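Local atomic coordinates of esterase (Alcaligenes sp., PDB entry 1QLW), a protein that probably hydrolyses carboxylic esters, as a bacterial esterase built on the alpha/beta-hydrolase fold. Residues M50-K61 against L93-D103. Numbering follows the deposited sequence.
With SO4 (sulfate ion), chain C.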
ATOM      1  N   MET A  50     -11.170  -1.593   2.919  1.00 11.56           N
ATOM      2  CA  MET A  50     -10.425  -1.734   1.662  1.00 11.52           C
ATOM      3  C   MET A  50      -9.834  -0.389   1.246  1.00 11.30           C
ATOM      4  O   MET A  50     -10.593   0.578   1.027  1.00 11.90           O
ATOM      5  CB  MET A  50     -11.379  -2.259   0.579  1.00 13.17           C
ATOM      6  CG  MET A  50     -10.761  -2.370  -0.805  1.00 13.10           C
ATOM      7  SD  MET A  50     -11.932  -3.055  -1.998  1.00 12.88           S
ATOM      8  CE  MET A  50     -12.966  -1.625  -2.342  1.00 14.14           C
ATOM      9  N   TYR A  51      -8.522  -0.330   1.108  1.00 11.42           N
ATOM     10  CA  TYR A  51      -7.819   0.844   0.582  1.00 11.28           C
ATOM     11  C   TYR A  51      -8.099   1.019  -0.903  1.00 10.31           C
ATOM     12  O   TYR A  51      -8.045   0.053  -1.673  1.00 10.96           O
ATOM     13  CB  TYR A  51      -6.319   0.619   0.752  1.00 11.35           C
ATOM     14  CG  TYR A  51      -5.427   1.670   0.120  1.00 11.26           C
ATOM     15  CD1 TYR A  51      -5.308   2.946   0.683  1.00 11.90           C
ATOM     16  CD2 TYR A  51      -4.704   1.393  -1.022  1.00 11.48           C
ATOM     17  CE1 TYR A  51      -4.488   3.894   0.106  1.00 12.50           C
ATOM     18  CE2 TYR A  51      -3.876   2.345  -1.593  1.00 12.13           C
ATOM     19  CZ  TYR A  51      -3.755   3.599  -1.012  1.00 12.15           C
ATOM     20  OH  TYR A  51      -2.891   4.502  -1.603  1.00 13.37           O
ATOM     21  N   VAL A  52      -8.347   2.259  -1.303  1.00 10.99           N
ATOM     22  CA  VAL A  52      -8.599   2.618  -2.685  1.00 11.26           C
ATOM     23  C   VAL A  52      -7.779   3.855  -3.053  1.00 11.01           C
ATOM     24  O   VAL A  52      -7.924   4.897  -2.406  1.00 12.76           O
ATOM     25  CB  VAL A  52     -10.089   2.918  -2.943  1.00 12.63           C
ATOM     26  CG1 VAL A  52     -10.331   3.151  -4.431  1.00 15.18           C
ATOM     27  CG2 VAL A  52     -10.989   1.807  -2.404  1.00 13.47           C
ATOM     28  N   ARG A  53      -6.970   3.763  -4.099  1.00 11.10           N
ATOM     29  CA  ARG A  53      -6.231   4.902  -4.647  1.00 11.73           C
ATOM     30  C   ARG A  53      -6.844   5.215  -6.000  1.00 12.05           C
ATOM     31  O   ARG A  53      -6.962   4.316  -6.843  1.00 13.35           O
ATOM     32  CB  ARG A  53      -4.753   4.565  -4.816  1.00 14.63           C
ATOM     33  CG  ARG A  53      -3.941   5.673  -5.467  1.00 17.42           C
ATOM     34  CD  ARG A  53      -3.820   6.862  -4.588  1.00 18.80           C
ATOM     35  NE  ARG A  53      -2.761   7.751  -5.061  1.00 20.48           N
ATOM     36  CZ  ARG A  53      -2.516   8.944  -4.545  1.00 20.91           C
ATOM     37  NH1 ARG A  53      -3.309   9.327  -3.555  1.00 20.22           N
ATOM     38  NH2 ARG A  53      -1.530   9.714  -4.988  1.00 22.29           N
ATOM     39  N   TYR A  54      -7.260   6.452  -6.241  1.00 12.63           N
ATOM     40  CA  TYR A  54      -7.896   6.837  -7.497  1.00 13.23           C
ATOM     41  C   TYR A  54      -7.068   7.911  -8.204  1.00 13.26           C
ATOM     42  O   TYR A  54      -6.430   8.783  -7.601  1.00 13.19           O
ATOM     43  CB  TYR A  54      -9.340   7.311  -7.272  1.00 15.43           C
ATOM     44  CG  TYR A  54      -9.534   8.622  -6.553  1.00 15.78           C
ATOM     45  CD1 TYR A  54      -9.571   9.823  -7.258  1.00 17.07           C
ATOM     46  CD2 TYR A  54      -9.699   8.683  -5.170  1.00 17.19           C
ATOM     47  CE1 TYR A  54      -9.753  11.030  -6.611  1.00 19.12           C
ATOM     48  CE2 TYR A  54      -9.886   9.900  -4.532  1.00 19.22           C
ATOM     49  CZ  TYR A  54      -9.900  11.075  -5.242  1.00 19.46           C
ATOM     50  OH  TYR A  54     -10.058  12.267  -4.573  1.00 23.34           O
ATOM     51  N   GLN A  55      -7.117   7.834  -9.536  1.00 12.66           N
ATOM     52  CA  GLN A  55      -6.528   8.840 -10.412  1.00 13.11           C
ATOM     53  C   GLN A  55      -7.545   9.093 -11.521  1.00 12.37           C
ATOM     54  O   GLN A  55      -8.085   8.145 -12.094  1.00 12.99           O
ATOM     55  CB  GLN A  55      -5.164   8.409 -10.918  1.00 16.66           C
ATOM     56  CG  GLN A  55      -4.134   8.437  -9.795  1.00 20.45           C
ATOM     57  CD  GLN A  55      -2.693   8.295 -10.146  1.00 24.02           C
ATOM     58  OE1 GLN A  55      -1.875   9.216 -10.020  1.00 26.51           O
ATOM     59  NE2 GLN A  55      -2.365   7.098 -10.584  1.00 24.74           N
ATOM     60  N   ILE A  56      -7.777  10.368 -11.821  1.00 12.72           N
ATOM     61  CA  ILE A  56      -8.834  10.772 -12.746  1.00 13.99           C
ATOM     62  C   ILE A  56      -8.207  11.622 -13.846  1.00 13.62           C
ATOM     63  O   ILE A  56      -7.687  12.707 -13.561  1.00 14.07           O
ATOM     64  CB  ILE A  56      -9.888  11.626 -12.003  1.00 15.39           C
ATOM     65  CG1 ILE A  56     -10.466  10.880 -10.807  1.00 20.85           C
ATOM     66  CG2 ILE A  56     -10.973  12.084 -12.971  1.00 15.37           C
ATOM     67  CD1 ILE A  56     -11.614  11.412 -10.045  1.00 23.95           C
ATOM     68  N   PRO A  57      -8.212  11.139 -15.077  1.00 13.72           N
ATOM     69  CA  PRO A  57      -7.669  11.907 -16.191  1.00 14.44           C
ATOM     70  C   PRO A  57      -8.611  13.055 -16.513  1.00 14.17           C
ATOM     71  O   PRO A  57      -9.768  13.082 -16.067  1.00 15.44           O
ATOM     72  CB  PRO A  57      -7.560  10.885 -17.324  1.00 15.70           C
ATOM     73  CG  PRO A  57      -8.686   9.948 -17.057  1.00 16.44           C
ATOM     74  CD  PRO A  57      -8.792   9.862 -15.546  1.00 14.66           C
ATOM     75  N   GLN A  58      -8.150  13.977 -17.359  1.00 15.06           N
ATOM     76  CA  GLN A  58      -9.041  15.027 -17.827  1.00 15.43           C
ATOM     77  C   GLN A  58     -10.127  14.427 -18.704  1.00 14.33           C
ATOM     78  O   GLN A  58      -9.884  13.495 -19.464  1.00 14.94           O
ATOM     79  CB  GLN A  58      -8.234  16.049 -18.641  1.00 16.57           C
ATOM     80  CG  GLN A  58      -7.142  16.690 -17.796  1.00 18.91           C
ATOM     81  CD  GLN A  58      -6.575  17.912 -18.487  1.00 21.05           C
ATOM     82  OE1 GLN A  58      -5.964  17.789 -19.539  1.00 25.34           O
ATOM     83  NE2 GLN A  58      -6.793  19.059 -17.872  1.00 22.36           N
ATOM     84  N   ARG A  59     -11.350  14.944 -18.615  1.00 14.41           N
ATOM     85  CA  ARG A  59     -12.460  14.508 -19.454  1.00 14.47           C
ATOM     86  C   ARG A  59     -12.588  12.997 -19.424  1.00 14.09           C
ATOM     87  O   ARG A  59     -12.694  12.327 -20.454  1.00 14.60           O
ATOM     88  CB  ARG A  59     -12.251  14.992 -20.904  1.00 15.38           C
ATOM     89  CG  ARG A  59     -12.039  16.515 -20.909  1.00 16.39           C
ATOM     90  CD  ARG A  59     -12.187  17.015 -22.303  1.00 18.10           C
ATOM     91  NE  ARG A  59     -11.273  16.436 -23.164  1.00 18.16           N
ATOM     92  CZ  ARG A  59     -10.193  16.987 -23.110  1.00 26.76           C
ATOM     93  NH1 ARG A  59      -9.194  17.298 -22.332  1.00 21.87           N
ATOM     94  NH2 ARG A  59     -10.467  16.846 -24.523  1.00 31.98           N
ATOM     95  N   ALA A  60     -12.602  12.434 -18.217  1.00 14.37           N
ATOM     96  CA  ALA A  60     -12.570  10.995 -18.092  1.00 14.83           C
ATOM     97  C   ALA A  60     -13.762  10.323 -18.737  1.00 14.59           C
ATOM     98  O   ALA A  60     -14.865  10.862 -18.760  1.00 16.05           O
ATOM     99  CB  ALA A  60     -12.493  10.559 -16.632  1.00 15.79           C
ATOM    100  N   LYS A  61     -13.539   9.128 -19.241  1.00 14.45           N
ATOM    101  CA  LYS A  61     -14.621   8.321 -19.793  1.00 15.29           C
ATOM    102  C   LYS A  61     -15.640   8.054 -18.683  1.00 15.43           C
ATOM    103  O   LYS A  61     -15.340   8.099 -17.487  1.00 15.90           O
ATOM    104  CB  LYS A  61     -14.078   7.036 -20.377  1.00 16.65           C
ATOM    105  CG  LYS A  61     -13.296   7.320 -21.666  1.00 20.05           C
ATOM    106  CD  LYS A  61     -12.624   6.070 -22.173  1.00 21.81           C
ATOM    107  CE  LYS A  61     -11.860   6.210 -23.466  1.00 24.07           C
ATOM    108  NZ  LYS A  61     -12.748   6.343 -24.650  1.00 25.95           N
ATOM    109  N   LEU A  93      -5.036   5.322 -17.498  1.00 12.87           N
ATOM    110  CA  LEU A  93      -5.197   6.767 -17.297  1.00 13.66           C
ATOM    111  C   LEU A  93      -4.893   7.524 -18.583  1.00 13.86           C
ATOM    112  O   LEU A  93      -5.624   8.441 -18.980  1.00 14.65           O
ATOM    113  CB  LEU A  93      -4.247   7.252 -16.202  1.00 14.46           C
ATOM    114  CG  LEU A  93      -4.557   6.733 -14.818  1.00 17.14           C
ATOM    115  CD1 LEU A  93      -3.424   7.041 -13.868  1.00 18.35           C
ATOM    116  CD2 LEU A  93      -5.848   7.350 -14.310  1.00 17.61           C
ATOM    117  N   ARG A  94      -3.811   7.148 -19.269  1.00 14.12           N
ATOM    118  CA  ARG A  94      -3.399   7.785 -20.516  1.00 14.89           C
ATOM    119  C   ARG A  94      -4.403   7.543 -21.632  1.00 15.01           C
ATOM    120  O   ARG A  94      -4.537   8.357 -22.548  1.00 16.93           O
ATOM    121  CB  ARG A  94      -1.997   7.326 -20.911  1.00 15.95           C
ATOM    122  CG  ARG A  94      -0.928   7.904 -20.002  1.00 17.05           C
ATOM    123  CD  ARG A  94       0.456   7.409 -20.391  1.00 18.02           C
ATOM    124  NE  ARG A  94       1.491   7.998 -19.546  1.00 18.94           N
ATOM    125  CZ  ARG A  94       2.075   9.166 -19.778  1.00 18.63           C
ATOM    126  NH1 ARG A  94       1.750   9.910 -20.826  1.00 20.40           N
ATOM    127  NH2 ARG A  94       2.973   9.600 -18.909  1.00 20.90           N
ATOM    128  N   LYS A  95      -5.156   6.449 -21.550  1.00 14.37           N
ATOM    129  CA  LYS A  95      -6.219   6.125 -22.478  1.00 15.37           C
ATOM    130  C   LYS A  95      -7.536   6.782 -22.098  1.00 15.15           C
ATOM    131  O   LYS A  95      -8.533   6.598 -22.818  1.00 17.98           O
ATOM    132  CB  LYS A  95      -6.327   4.605 -22.614  1.00 16.76           C
ATOM    133  CG  LYS A  95      -5.124   3.998 -23.320  1.00 18.89           C
ATOM    134  CD  LYS A  95      -5.131   4.306 -24.802  1.00 25.18           C
ATOM    135  CE  LYS A  95      -4.187   3.445 -25.602  1.00 29.35           C
ATOM    136  NZ  LYS A  95      -4.495   3.506 -27.055  1.00 32.62           N
ATOM    137  N   GLY A  96      -7.567   7.552 -21.015  1.00 14.70           N
ATOM    138  CA  GLY A  96      -8.730   8.328 -20.658  1.00 14.60           C
ATOM    139  C   GLY A  96      -9.671   7.727 -19.647  1.00 13.20           C
ATOM    140  O   GLY A  96     -10.766   8.253 -19.455  1.00 15.06           O
ATOM    141  N   TYR A  97      -9.279   6.608 -19.020  1.00 13.11           N
ATOM    142  CA  TYR A  97     -10.094   6.006 -17.984  1.00 13.29           C
ATOM    143  C   TYR A  97      -9.604   6.417 -16.601  1.00 13.19           C
ATOM    144  O   TYR A  97      -8.422   6.333 -16.293  1.00 14.68           O
ATOM    145  CB  TYR A  97      -9.989   4.470 -18.045  1.00 13.80           C
ATOM    146  CG  TYR A  97     -10.707   3.888 -19.238  1.00 15.47           C
ATOM    147  CD1 TYR A  97     -12.046   3.537 -19.132  1.00 16.85           C
ATOM    148  CD2 TYR A  97     -10.071   3.677 -20.452  1.00 17.09           C
ATOM    149  CE1 TYR A  97     -12.757   2.995 -20.176  1.00 19.44           C
ATOM    150  CE2 TYR A  97     -10.788   3.124 -21.519  1.00 19.19           C
ATOM    151  CZ  TYR A  97     -12.122   2.820 -21.376  1.00 20.12           C
ATOM    152  OH  TYR A  97     -12.869   2.273 -22.402  1.00 24.42           O
ATOM    153  N   SER A  98     -10.552   6.792 -15.751  1.00 12.72           N
ATOM    154  CA  SER A  98     -10.272   6.873 -14.334  1.00 13.09           C
ATOM    155  C   SER A  98      -9.970   5.494 -13.770  1.00 13.01           C
ATOM    156  O   SER A  98     -10.584   4.520 -14.213  1.00 14.30           O
ATOM    157  CB  SER A  98     -11.460   7.462 -13.597  1.00 13.89           C
ATOM    158  OG  SER A  98     -11.643   8.802 -14.024  1.00 15.19           O
ATOM    159  N   THR A  99      -9.030   5.436 -12.843  1.00 12.24           N
ATOM    160  CA  THR A  99      -8.644   4.170 -12.255  1.00 12.97           C
ATOM    161  C   THR A  99      -8.803   4.203 -10.736  1.00 11.91           C
ATOM    162  O   THR A  99      -8.508   5.206 -10.078  1.00 13.39           O
ATOM    163  CB  THR A  99      -7.196   3.759 -12.537  1.00 14.65           C
ATOM    164  OG1 THR A  99      -6.326   4.721 -11.958  1.00 15.54           O
ATOM    165  CG2 THR A  99      -6.972   3.619 -14.032  1.00 15.84           C
ATOM    166  N   TYR A 100      -9.306   3.096 -10.216  1.00 12.01           N
ATOM    167  CA  TYR A 100      -9.473   2.885  -8.771  1.00 11.98           C
ATOM    168  C   TYR A 100      -8.703   1.608  -8.453  1.00 11.70           C
ATOM    169  O   TYR A 100      -9.147   0.535  -8.858  1.00 13.32           O
ATOM    170  CB  TYR A 100     -10.940   2.808  -8.373  1.00 12.98           C
ATOM    171  CG  TYR A 100     -11.639   4.141  -8.466  1.00 12.54           C
ATOM    172  CD1 TYR A 100     -11.969   4.718  -9.678  1.00 13.03           C
ATOM    173  CD2 TYR A 100     -11.950   4.867  -7.324  1.00 12.70           C
ATOM    174  CE1 TYR A 100     -12.530   5.976  -9.755  1.00 13.25           C
ATOM    175  CE2 TYR A 100     -12.542   6.111  -7.385  1.00 13.46           C
ATOM    176  CZ  TYR A 100     -12.827   6.672  -8.602  1.00 12.97           C
ATOM    177  OH  TYR A 100     -13.404   7.910  -8.688  1.00 14.70           O
ATOM    178  N   VAL A 101      -7.544   1.728  -7.838  1.00 11.15           N
ATOM    179  CA  VAL A 101      -6.649   0.589  -7.604  1.00 11.43           C
ATOM    180  C   VAL A 101      -6.714   0.259  -6.122  1.00 11.02           C
ATOM    181  O   VAL A 101      -6.346   1.092  -5.279  1.00 11.84           O
ATOM    182  CB  VAL A 101      -5.213   0.885  -8.046  1.00 12.24           C
ATOM    183  CG1 VAL A 101      -4.309  -0.306  -7.728  1.00 13.59           C
ATOM    184  CG2 VAL A 101      -5.126   1.227  -9.533  1.00 14.35           C
ATOM    185  N   ILE A 102      -7.170  -0.948  -5.808  1.00 11.15           N
ATOM    186  CA  ILE A 102      -7.398  -1.338  -4.425  1.00 11.42           C
ATOM    187  C   ILE A 102      -6.259  -2.173  -3.861  1.00 10.88           C
ATOM    188  O   ILE A 102      -5.469  -2.772  -4.591  1.00 12.02           O
ATOM    189  CB  ILE A 102      -8.738  -2.091  -4.258  1.00 13.03           C
ATOM    190  CG1 ILE A 102      -8.722  -3.496  -4.845  1.00 16.94           C
ATOM    191  CG2 ILE A 102      -9.872  -1.266  -4.855  1.00 16.53           C
ATOM    192  CD1 ILE A 102      -9.307  -4.601  -4.061  1.00 20.41           C
ATOM    193  N   ASP A 103      -6.207  -2.205  -2.519  1.00 10.72           N
ATOM    194  CA  ASP A 103      -5.593  -3.327  -1.815  1.00 10.59           C
ATOM    195  C   ASP A 103      -6.758  -4.111  -1.192  1.00 10.24           C
ATOM    196  O   ASP A 103      -7.603  -3.530  -0.516  1.00 11.08           O
ATOM    197  CB  ASP A 103      -4.605  -2.937  -0.721  1.00 10.91           C
ATOM    198  CG  ASP A 103      -3.277  -2.436  -1.271  1.00 10.71           C
ATOM    199  OD1 ASP A 103      -2.983  -2.689  -2.470  1.00 12.25           O
ATOM    200  OD2 ASP A 103      -2.480  -1.872  -0.479  1.00 12.00           O
TER
HETATM  201  S   SO4 C 575     -12.407  17.488 -16.075  1.00 18.68           S
HETATM  202  O1  SO4 C 575     -10.996  17.384 -16.617  1.00 22.81           O
HETATM  203  O2  SO4 C 575     -13.205  16.870 -17.213  1.00 23.36           O
HETATM  204  O3  SO4 C 575     -12.845  18.866 -15.819  1.00 23.17           O
HETATM  205  O4  SO4 C 575     -12.508  16.557 -14.911  1.00 21.66           O
HETATM  206  O   HOH W   1      -5.560   4.870  -9.260  1.00 16.70           O
HETATM  207  O   HOH W   2     -13.249   6.434 -16.749  1.00 16.44           O
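R53 and V101 form a hydrogen-bonded antiparallel pair, R53 N giving to V101 O (3.0 Å) and V101 N to R53 O (2.8 Å); Q55 and T99 repeat the pattern two residues on. A water bridges the strands by donating to R53 O and to T99 OG1, the hydroxyl that also bonds D89. Past the strand, K61 N donates a hydrogen bond to G96 O (2.9 Å), and a second water joins S98 N to K61 O. G96, with positive phi, closes helix 88-94 in a Schellman motif.

Apolar contacts occupy the face of V52, Y54, Y100 and I102. CB of Y54 sits over the Y100 ring toward its rim, 3.7 Å from the centroid, a CH-pi contact; chi1 of 69° then carries the Y54 ring alongside, planes 21° apart with little overlap. V52 CG1 meets the Y100 edge at CD2 (3.7 Å), and M50 SD packs on I102 CD1. K61, extended from CA to CE, lays CD over a face of Y97 (3.5 Å from the centroid). Both L93 methyls lie against Q55 CB (CD2 at 3.6 Å), CD1 also reaching NE2.

Y51 bonds E79 and Q55 bonds Q18 of the second subunit; R53 bonds S20 and the second subunit's D89, D103 the R109 of both chains. Strand 99-103 lies between antiparallel 43-57 and parallel 65-68, matching the β2-β4-β3 order of the alpha/beta-hydrolase fold.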